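Local coordinates for DUF5636 domain-containing protein (PDB 4RD8) that is of unknown function but belongs to the DUF5636 family and folds as a compact single chain of helices without strands, at residues 36-41 against 136-141; 43-48 against 208-213; 53-58 against 73-78. The protein carries 3 engineered substitutions. All coordinates share one frame; numbering follows the deposited sequence. Where two conformers were deposited one is given.

Two of the three contacts lie on helix 41-61, and the third just ahead of its start. Interaction 1 joins the end of helix 25-38 to helix 130-144; interactions 2 and 3 use helix 41-61 itself, bringing to it the start of helix 211-218 and then helix 69-85. The centres of interactions 1 and 2 lie about 12 Å apart, those of 2 and 3 about 13 Å, and those of 1 and 3 about 19 Å. Along the chain, interaction 3 is nested within the loops closed by the other two, while the segments of interactions 1 and 2 alternate. Neighbouring contacts touch through Gln47, Val212 and Leu213, so early, middle and late parts of the chain form one continuous helical core.

Interaction 1: residues 36-41 against 136-141; sequences NYLMDT and CLIILK
Tyr37 lays one face of its ring against the aliphatic chain of Lys141. The CG of Lys141 stands 4.0 Å from the centroid of the Tyr37 ring, displaced toward the rim, in a CH-pi contact. The other methylenes follow the same side of the ring: CB of Lys141 is 3.8 Å from CZ of Tyr37, CD lies by CE1, and CE reaches CD1. A bend at chi2 (59°) places the lysine CD beside the ring, and the chain is extended beyond it.

On the tyrosine side, CG is anti to the backbone N (chi1 166°), on a CB that points toward helix 130-144. There the phenol end meets Leu137, the two side chains crossing at about a right angle, with Tyr37 OH 3.8 Å from Leu137 CB. Tyr37 OH also comes within 3.4 Å of Leu137 O, a carbonyl that already accepts the helical bond from Lys141 N. The hydroxyl probably hydrogen-bonds to the side-chain amide of Gln47, on helix 41-61. Phe148 adds a second aromatic ring, inclined to that of Tyr37, and touches Lys141 as well.

Beside the ring the contact is between aliphatic carbons and the ring's own rim. Tyr37 CD2 approaches Ile138 CG1 at 4.4 Å, and the methyls Leu38 CD1 and Ile138 CD1 meet at 4.3 Å. A short connection follows Leu38, and Asp40, the N-cap of helix 41-61, offers OD1 to Ala43 N in a weak hydrogen bond.

Such packing, with a tyrosine ring and a leucine from the end of one helix packed on the side of another, is interhelical core packing of an all-helical fold, set beside the short connection in which Asp40 N-caps the next helix, 41-61.

Interaction 2: residues 43-48 against 208-213; sequences AVNEQL and QIFPVL
The Phe210 ring and the Asn45 amide meet at an edge, their planes 55° apart. Asn45 OD1 lies in the plane of the ring, 3.9 Å from CE2 of Phe210, while the amide turns one face to Ile209, whose CD1 sits above it at 3.9 Å from Asn45 CG. Asn45 OD1 is also hydrogen-bonded to His201 NE2 on helix 195-204, a bond that would help fix the rotation of the amide between its two apolar neighbours.

Leu48 approaches the same CD2-CE2 part of the ring from out of its plane, obliquely. Leu48 CB is 3.7 Å from Phe210 CD2, and Leu48 CD1 is 3.8 Å from Phe210 CE2, so backbone-proximal and terminal carbons both bear on one ring bond. The other leucine branch turns elsewhere: Leu48 CD2 meets Leu213 CD2 at 3.9 Å, the two side chains crossing at about a right angle. Leu213 CB points toward helix 41-61, and CG is anti to the backbone N (chi1 177°).

Asp205 accepts hydrogen bonds from Ile209 N and Phe210 N in the residues leading into helix 211-218, and Asn52 OD1 of helix 41-61 accepts one from Leu213 N in its first turn. The start of helix 211-218, with the residues leading into it, is thereby seated on the flank of helix 41-61, next to the end of helix 195-204.

Interaction 3: residues 53-58 against 73-78; sequences EQLTMR and KQLRTL
Arg58 and Leu78 are central to a helical hairpin, in which helices 41-61 and 69-85 follow each other and run in splayed, broadly antiparallel directions. The short axis segments approach to 10.0 Å, with 128° between their N-to-C directions.

The apolar contacts involve Leu55, Leu75 and Leu78. Leu55 CD1 rests on the backbone of the facing helix, 3.8 Å from Leu75 CA. Leu78 answers from the other helix: Leu78 CD2 lies 3.7 Å from Leu55 N and also close to Leu55 CB. Val212, Val216 and Ile217 of helix 211-218 close over Leu55 and Leu75.

At the border between apolar and polar groups, the Gln54 amide makes a van der Waals contact with a methyl: Leu78 CD1 is 3.7 Å from Gln54 OE1, the two side chains crossing at about a right angle. The NE2 of that amide is hydrogen-bonded to Glu50.

The polar contacts centre on Arg58. Its extended chain passes across Leu78, and its guanidinium has Leu78 N over one face. Arg58 NH2 makes a weak hydrogen bond with Thr77 OG1, at 3.1 Å, and a salt bridge with Glu81, which would hold the terminal group in place and balance its charge. Gln74 is bent at chi2 (-51°), which turns its CD back toward the arginine. Its OE1 has two donors, Lys62 NZ from the hairpin loop and Arg58 NE. The latter bond is short but far from straight: Arg58 NE lies 2.7 Å from Gln74 OE1, with an angle of 132° at the hydrogen and the donor tilted somewhat out of the carbonyl plane.

Interaction 1: residues 36-41 against 136-141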
loop_
_atom_site.group_PDB
_atom_site.type_symbol
_atom_site.label_atom_id
_atom_site.label_comp_id
_atom_site.label_asym_id
_atom_site.label_seq_id
_atom_site.Cartn_x
_atom_site.Cartn_y
_atom_site.Cartn_z
ATOM N N ASN A 36 5.278 -7.079 -10.201
ATOM C CA ASN A 36 6.395 -8.009 -10.138
ATOM C C ASN A 36 7.132 -7.940 -8.802
ATOM O O ASN A 36 7.704 -8.930 -8.356
ATOM C CB ASN A 36 7.364 -7.762 -11.299
ATOM C CG ASN A 36 6.830 -8.277 -12.622
ATOM O OD1 ASN A 36 5.932 -9.120 -12.658
ATOM N ND2 ASN A 36 7.390 -7.777 -13.721
ATOM N N TYR A 37 7.114 -6.762 -8.187
ATOM C CA TYR A 37 7.741 -6.544 -6.889
ATOM C C TYR A 37 6.916 -7.210 -5.781
ATOM O O TYR A 37 7.431 -8.008 -5.005
ATOM C CB TYR A 37 7.927 -5.036 -6.631
ATOM C CG TYR A 37 8.253 -4.692 -5.187
ATOM C CD1 TYR A 37 9.463 -5.067 -4.616
ATOM C CD2 TYR A 37 7.343 -4.002 -4.400
ATOM C CE1 TYR A 37 9.760 -4.758 -3.294
ATOM C CE2 TYR A 37 7.623 -3.694 -3.082
ATOM C CZ TYR A 37 8.832 -4.068 -2.535
ATOM O OH TYR A 37 9.107 -3.764 -1.225
ATOM N N LEU A 38 5.626 -6.913 -5.735
ATOM C CA LEU A 38 4.758 -7.477 -4.695
ATOM C C LEU A 38 4.624 -9.002 -4.739
ATOM O O LEU A 38 4.340 -9.628 -3.717
ATOM C CB LEU A 38 3.368 -6.816 -4.738
ATOM C CG LEU A 38 3.375 -5.309 -4.455
ATOM C CD1 LEU A 38 1.976 -4.733 -4.601
ATOM C CD2 LEU A 38 3.937 -4.992 -3.064
HETATM N N MSE A 39 4.833 -9.603 -5.911
HETATM C CA MSE A 39 4.817 -11.058 -6.043
HETATM C C MSE A 39 6.109 -11.673 -5.530
HETATM O O MSE A 39 6.204 -12.883 -5.369
HETATM C CB MSE A 39 4.642 -11.484 -7.505
HETATM C CG MSE A 39 3.345 -11.061 -8.152
HETATM SE SE MSE A 39 3.299 -11.550 -10.050
HETATM C CE MSE A 39 5.181 -11.998 -10.286
ATOM N N ASP A 40 7.103 -10.822 -5.292
ATOM C CA ASP A 40 8.442 -11.257 -4.918
ATOM C C ASP A 40 8.617 -11.066 -3.413
ATOM O O ASP A 40 8.999 -9.996 -2.952
ATOM C CB ASP A 40 9.471 -10.430 -5.696
ATOM C CG ASP A 40 10.898 -10.904 -5.502
ATOM O OD1 ASP A 40 11.177 -11.723 -4.602
ATOM O OD2 ASP A 40 11.767 -10.426 -6.259
ATOM N N THR A 41 8.347 -12.116 -2.645
ATOM C CA THR A 41 8.371 -11.987 -1.192
ATOM C C THR A 41 9.775 -11.653 -0.663
ATOM O O THR A 41 9.913 -10.868 0.274
ATOM C CB THR A 41 7.761 -13.226 -0.514
ATOM O OG1 THR A 41 6.375 -13.307 -0.872
ATOM C CG2 THR A 41 7.873 -13.125 0.998
ATOM N N CYS A 136 3.558 1.996 1.252
ATOM C CA CYS A 136 4.841 2.299 1.883
ATOM C C CYS A 136 5.951 1.382 1.368
ATOM O O CYS A 136 7.070 1.826 1.195
ATOM C CB CYS A 136 4.769 2.219 3.414
ATOM S SG CYS A 136 3.769 3.516 4.153
ATOM N N LEU A 137 5.646 0.103 1.142
ATOM C CA LEU A 137 6.669 -0.828 0.652
ATOM C C LEU A 137 7.126 -0.433 -0.762
ATOM O O LEU A 137 8.325 -0.429 -1.065
ATOM C CB LEU A 137 6.149 -2.274 0.675
ATOM C CG LEU A 137 5.805 -2.817 2.072
ATOM C CD1 LEU A 137 5.151 -4.190 1.953
ATOM C CD2 LEU A 137 7.056 -2.901 2.961
ATOM N N ILE A 138 6.162 -0.109 -1.614
ATOM C CA ILE A 138 6.429 0.392 -2.961
ATOM C C ILE A 138 7.291 1.655 -2.936
ATOM O O ILE A 138 8.280 1.753 -3.671
ATOM C CB ILE A 138 5.113 0.673 -3.691
ATOM C CG1 ILE A 138 4.469 -0.648 -4.089
ATOM C CG2 ILE A 138 5.333 1.526 -4.943
ATOM C CD1 ILE A 138 2.970 -0.523 -4.257
ATOM N N ILE A 139 6.925 2.609 -2.084
ATOM C CA ILE A 139 7.678 3.859 -1.965
ATOM C C ILE A 139 9.088 3.624 -1.434
ATOM O O ILE A 139 10.043 4.148 -1.987
ATOM C CB ILE A 139 6.939 4.881 -1.079
ATOM C CG1 ILE A 139 5.599 5.232 -1.721
ATOM C CG2 ILE A 139 7.794 6.136 -0.848
ATOM C CD1 ILE A 139 4.529 5.695 -0.714
ATOM N N LEU A 140 9.221 2.845 -0.360
ATOM C CA LEU A 140 10.546 2.499 0.160
ATOM C C LEU A 140 11.405 1.762 -0.869
ATOM O O LEU A 140 12.608 1.992 -0.948
ATOM C CB LEU A 140 10.433 1.668 1.445
ATOM C CG LEU A 140 9.836 2.393 2.659
ATOM C CD1 LEU A 140 9.559 1.393 3.781
ATOM C CD2 LEU A 140 10.775 3.477 3.164
ATOM N N LYS A 141 10.795 0.881 -1.659
ATOM C CA LYS A 141 11.554 0.191 -2.701
ATOM C C LYS A 141 12.124 1.207 -3.693
ATOM O O LYS A 141 13.309 1.158 -4.021
ATOM C CB LYS A 141 10.677 -0.837 -3.427
ATOM C CG LYS A 141 11.380 -1.590 -4.555
ATOM C CD LYS A 141 12.587 -2.357 -4.074
ATOM C CE LYS A 141 13.122 -3.257 -5.186
ATOM N NZ LYS A 141 14.246 -4.102 -4.717
#

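Interaction 2: residues 43-48 against 208-213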
loop_
_atom_site.group_PDB
_atom_site.type_symbol
_atom_site.label_atom_id
_atom_site.label_comp_id
_atom_site.label_asym_id
_atom_site.label_seq_id
_atom_site.Cartn_x
_atom_site.Cartn_y
_atom_site.Cartn_z
ATOM N N ALA A 43 11.992 -9.746 -2.076
ATOM C CA ALA A 43 12.149 -8.304 -2.217
ATOM C C ALA A 43 11.278 -7.525 -1.214
ATOM O O ALA A 43 11.739 -6.562 -0.600
ATOM C CB ALA A 43 11.832 -7.878 -3.647
ATOM N N VAL A 44 10.024 -7.938 -1.059
ATOM C CA VAL A 44 9.117 -7.280 -0.124
ATOM C C VAL A 44 9.659 -7.300 1.308
ATOM O O VAL A 44 9.580 -6.296 2.012
ATOM C CB VAL A 44 7.694 -7.893 -0.178
ATOM C CG1 VAL A 44 6.846 -7.386 0.981
ATOM C CG2 VAL A 44 7.010 -7.554 -1.511
ATOM N N ASN A 45 10.213 -8.437 1.726
ATOM C CA ASN A 45 10.788 -8.563 3.067
ATOM C C ASN A 45 11.841 -7.497 3.350
ATOM O O ASN A 45 11.964 -7.013 4.481
ATOM C CB ASN A 45 11.394 -9.957 3.289
ATOM C CG ASN A 45 10.347 -11.000 3.629
ATOM O OD1 ASN A 45 9.217 -10.660 3.996
ATOM N ND2 ASN A 45 10.721 -12.280 3.529
ATOM N N GLU A 46 12.602 -7.136 2.320
ATOM C CA GLU A 46 13.656 -6.140 2.476
ATOM C C GLU A 46 13.069 -4.794 2.900
ATOM O O GLU A 46 13.608 -4.136 3.786
ATOM C CB GLU A 46 14.484 -6.014 1.193
ATOM C CG GLU A 46 15.253 -7.291 0.841
ATOM C CD GLU A 46 16.111 -7.153 -0.404
ATOM O OE1 GLU A 46 15.859 -6.224 -1.194
ATOM O OE2 GLU A 46 17.042 -7.972 -0.590
ATOM N N GLN A 47 11.962 -4.392 2.281
ATOM C CA GLN A 47 11.288 -3.157 2.682
ATOM C C GLN A 47 10.527 -3.284 4.009
ATOM O O GLN A 47 10.386 -2.306 4.736
ATOM C CB GLN A 47 10.390 -2.610 1.560
ATOM C CG GLN A 47 11.151 -1.824 0.496
ATOM C CD GLN A 47 12.163 -2.682 -0.248
ATOM O OE1 GLN A 47 11.803 -3.699 -0.838
ATOM N NE2 GLN A 47 13.436 -2.289 -0.201
ATOM N N LEU A 48 10.034 -4.480 4.323
ATOM C CA LEU A 48 9.398 -4.708 5.624
ATOM C C LEU A 48 10.417 -4.608 6.755
ATOM O O LEU A 48 10.131 -4.047 7.818
ATOM C CB LEU A 48 8.680 -6.067 5.675
ATOM C CG LEU A 48 7.377 -6.185 4.891
ATOM C CD1 LEU A 48 6.935 -7.638 4.800
ATOM C CD2 LEU A 48 6.285 -5.361 5.569
ATOM N N GLN A 208 11.364 -14.036 12.054
ATOM C CA GLN A 208 11.672 -13.043 13.088
ATOM C C GLN A 208 12.522 -11.897 12.541
ATOM O O GLN A 208 13.582 -11.590 13.088
ATOM C CB GLN A 208 12.390 -13.689 14.291
ATOM C CG GLN A 208 11.485 -14.436 15.271
ATOM C CD GLN A 208 11.482 -15.933 15.037
ATOM O OE1 GLN A 208 11.674 -16.391 13.912
ATOM N NE2 GLN A 208 11.266 -16.706 16.101
ATOM N N ILE A 209 12.055 -11.273 11.460
ATOM C CA ILE A 209 12.785 -10.185 10.815
ATOM C C ILE A 209 12.051 -8.843 10.896
ATOM O O ILE A 209 12.580 -7.807 10.489
ATOM C CB ILE A 209 13.135 -10.520 9.349
ATOM C CG1 ILE A 209 11.886 -10.954 8.583
ATOM C CG2 ILE A 209 14.206 -11.617 9.302
ATOM C CD1 ILE A 209 12.092 -11.071 7.075
ATOM N N PHE A 210 10.823 -8.867 11.409
ATOM C CA PHE A 210 10.124 -7.619 11.726
ATOM C C PHE A 210 9.279 -7.652 13.006
ATOM O O PHE A 210 8.090 -7.315 12.980
ATOM C CB PHE A 210 9.302 -7.121 10.540
ATOM C CG PHE A 210 8.689 -8.212 9.707
ATOM C CD1 PHE A 210 7.570 -8.906 10.151
ATOM C CD2 PHE A 210 9.208 -8.515 8.452
ATOM C CE1 PHE A 210 6.994 -9.902 9.368
ATOM C CE2 PHE A 210 8.634 -9.509 7.663
ATOM C CZ PHE A 210 7.528 -10.202 8.123
ATOM N N PRO A 211 9.910 -8.008 14.135
ATOM C CA PRO A 211 9.193 -8.234 15.396
ATOM C C PRO A 211 8.496 -6.989 15.942
ATOM O O PRO A 211 7.451 -7.122 16.584
ATOM C CB PRO A 211 10.302 -8.674 16.351
ATOM C CG PRO A 211 11.536 -8.044 15.809
ATOM C CD PRO A 211 11.372 -8.089 14.320
ATOM N N VAL A 212 9.059 -5.809 15.693
ATOM C CA VAL A 212 8.476 -4.568 16.193
ATOM C C VAL A 212 7.243 -4.171 15.394
ATOM O O VAL A 212 6.201 -3.839 15.969
ATOM C CB VAL A 212 9.507 -3.425 16.215
ATOM C CG1 VAL A 212 8.848 -2.125 16.634
ATOM C CG2 VAL A 212 10.640 -3.767 17.169
ATOM N N LEU A 213 7.362 -4.214 14.070
ATOM C CA LEU A 213 6.229 -3.958 13.193
ATOM C C LEU A 213 5.110 -4.946 13.502
ATOM O O LEU A 213 3.934 -4.588 13.513
ATOM C CB LEU A 213 6.660 -4.062 11.726
ATOM C CG LEU A 213 5.589 -3.891 10.641
ATOM C CD1 LEU A 213 4.857 -2.561 10.784
ATOM C CD2 LEU A 213 6.191 -4.029 9.239
#

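Interaction 3: residues 53-58 against 73-78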
loop_
_atom_site.group_PDB
_atom_site.type_symbol
_atom_site.label_atom_id
_atom_site.label_comp_id
_atom_site.label_asym_id
_atom_site.label_seq_id
_atom_site.Cartn_x
_atom_site.Cartn_y
_atom_site.Cartn_z
ATOM N N GLU A 53 12.665 -1.303 10.944
ATOM C CA GLU A 53 13.821 -0.641 11.526
ATOM C C GLU A 53 13.534 0.832 11.790
ATOM O O GLU A 53 13.937 1.375 12.819
ATOM C CB GLU A 53 15.052 -0.806 10.639
ATOM C CG GLU A 53 16.318 -0.289 11.284
ATOM C CD GLU A 53 17.564 -0.719 10.545
ATOM O OE1 GLU A 53 17.910 -0.065 9.537
ATOM O OE2 GLU A 53 18.198 -1.705 10.978
ATOM N N GLN A 54 12.825 1.477 10.870
ATOM C CA GLN A 54 12.460 2.873 11.062
ATOM C C GLN A 54 11.502 3.035 12.248
ATOM O O GLN A 54 11.646 3.953 13.053
ATOM C CB GLN A 54 11.884 3.464 9.768
ATOM C CG GLN A 54 12.903 3.520 8.628
ATOM C CD GLN A 54 12.385 4.264 7.412
ATOM O OE1 GLN A 54 11.428 5.032 7.504
ATOM N NE2 GLN A 54 13.012 4.032 6.260
ATOM N N LEU A 55 10.544 2.122 12.361
ATOM C CA LEU A 55 9.614 2.104 13.492
ATOM C C LEU A 55 10.326 1.850 14.826
ATOM O O LEU A 55 10.065 2.539 15.822
ATOM C CB LEU A 55 8.535 1.043 13.257
ATOM C CG LEU A 55 7.462 0.830 14.329
ATOM C CD1 LEU A 55 6.679 2.121 14.567
ATOM C CD2 LEU A 55 6.523 -0.310 13.922
ATOM N N THR A 56 11.220 0.860 14.840
ATOM C CA THR A 56 12.017 0.546 16.026
ATOM C C THR A 56 12.798 1.771 16.486
ATOM O O THR A 56 12.853 2.082 17.680
ATOM C CB THR A 56 13.022 -0.589 15.741
ATOM O OG1 THR A 56 12.309 -1.777 15.376
ATOM C CG2 THR A 56 13.874 -0.865 16.961
HETATM N N MSE A 57 13.412 2.453 15.524
HETATM C CA MSE A 57 14.152 3.686 15.772
HETATM C C MSE A 57 13.251 4.729 16.421
HETATM O O MSE A 57 13.623 5.396 17.385
HETATM C CB MSE A 57 14.644 4.250 14.439
HETATM C CG MSE A 57 16.145 4.302 14.279
HETATM SE SE MSE A 57 16.597 5.579 12.880
HETATM C CE MSE A 57 15.604 7.113 13.549
ATOM N N ARG A 58 12.058 4.861 15.857
ATOM C CA ARG A 58 11.079 5.856 16.266
ATOM C C ARG A 58 10.609 5.652 17.701
ATOM O O ARG A 58 10.630 6.585 18.505
ATOM C CB ARG A 58 9.891 5.780 15.313
ATOM C CG ARG A 58 9.073 7.034 15.199
ATOM C CD ARG A 58 8.084 6.885 14.054
ATOM N NE ARG A 58 7.222 8.052 13.917
ATOM C CZ ARG A 58 7.401 9.011 13.017
ATOM N NH1 ARG A 58 8.413 8.944 12.162
ATOM N NH2 ARG A 58 6.560 10.032 12.973
ATOM N N LYS A 73 0.246 4.892 17.336
ATOM C CA LYS A 73 0.273 6.253 16.817
ATOM C C LYS A 73 1.551 6.498 16.021
ATOM O O LYS A 73 1.514 7.100 14.953
ATOM C CB LYS A 73 0.151 7.259 17.965
ATOM C CG LYS A 73 -0.331 8.635 17.540
ATOM C CD LYS A 73 0.721 9.706 17.793
ATOM C CE LYS A 73 0.172 11.096 17.490
ATOM N NZ LYS A 73 1.144 12.167 17.861
ATOM N N GLN A 74 2.680 6.017 16.535
ATOM C CA GLN A 74 3.964 6.208 15.863
ATOM C C GLN A 74 4.040 5.525 14.496
ATOM O O GLN A 74 4.586 6.089 13.547
ATOM C CB GLN A 74 5.120 5.757 16.758
ATOM C CG GLN A 74 5.420 6.731 17.878
ATOM C CD GLN A 74 5.576 8.145 17.370
ATOM O OE1 GLN A 74 6.353 8.403 16.450
ATOM N NE2 GLN A 74 4.828 9.071 17.958
ATOM N N LEU A 75 3.499 4.315 14.400
ATOM C CA LEU A 75 3.454 3.603 13.123
ATOM C C LEU A 75 2.589 4.351 12.109
ATOM O O LEU A 75 2.939 4.449 10.935
ATOM C CB LEU A 75 2.918 2.180 13.309
ATOM C CG LEU A 75 2.666 1.394 12.015
ATOM C CD1 LEU A 75 3.944 1.266 11.212
ATOM C CD2 LEU A 75 2.099 0.015 12.318
ATOM N N ARG A 76 1.456 4.874 12.569
ATOM C CA ARG A 76 0.547 5.620 11.694
ATOM C C ARG A 76 1.193 6.892 11.161
ATOM O O ARG A 76 1.043 7.225 9.986
ATOM C CB ARG A 76 -0.751 5.964 12.430
ATOM C CG ARG A 76 -1.894 4.990 12.182
ATOM C CD ARG A 76 -2.546 4.562 13.482
ATOM N NE ARG A 76 -3.974 4.285 13.333
ATOM C CZ ARG A 76 -4.515 3.071 13.306
ATOM N NH1 ARG A 76 -3.753 1.991 13.416
ATOM N NH2 ARG A 76 -5.827 2.937 13.168
ATOM N N THR A 77 1.912 7.598 12.028
ATOM C CA THR A 77 2.578 8.824 11.616
ATOM C C THR A 77 3.759 8.505 10.702
ATOM O O THR A 77 4.024 9.242 9.756
ATOM C CB THR A 77 3.010 9.694 12.822
ATOM O OG1 THR A 77 3.811 8.910 13.711
ATOM C CG2 THR A 77 1.786 10.202 13.575
ATOM N N LEU A 78 4.460 7.405 10.974
ATOM C CA LEU A 78 5.517 6.951 10.072
ATOM C C LEU A 78 4.950 6.607 8.699
ATOM O O LEU A 78 5.497 7.015 7.669
ATOM C CB LEU A 78 6.265 5.741 10.652
ATOM C CG LEU A 78 7.246 5.014 9.723
ATOM C CD1 LEU A 78 8.347 5.953 9.236
ATOM C CD2 LEU A 78 7.857 3.793 10.429
#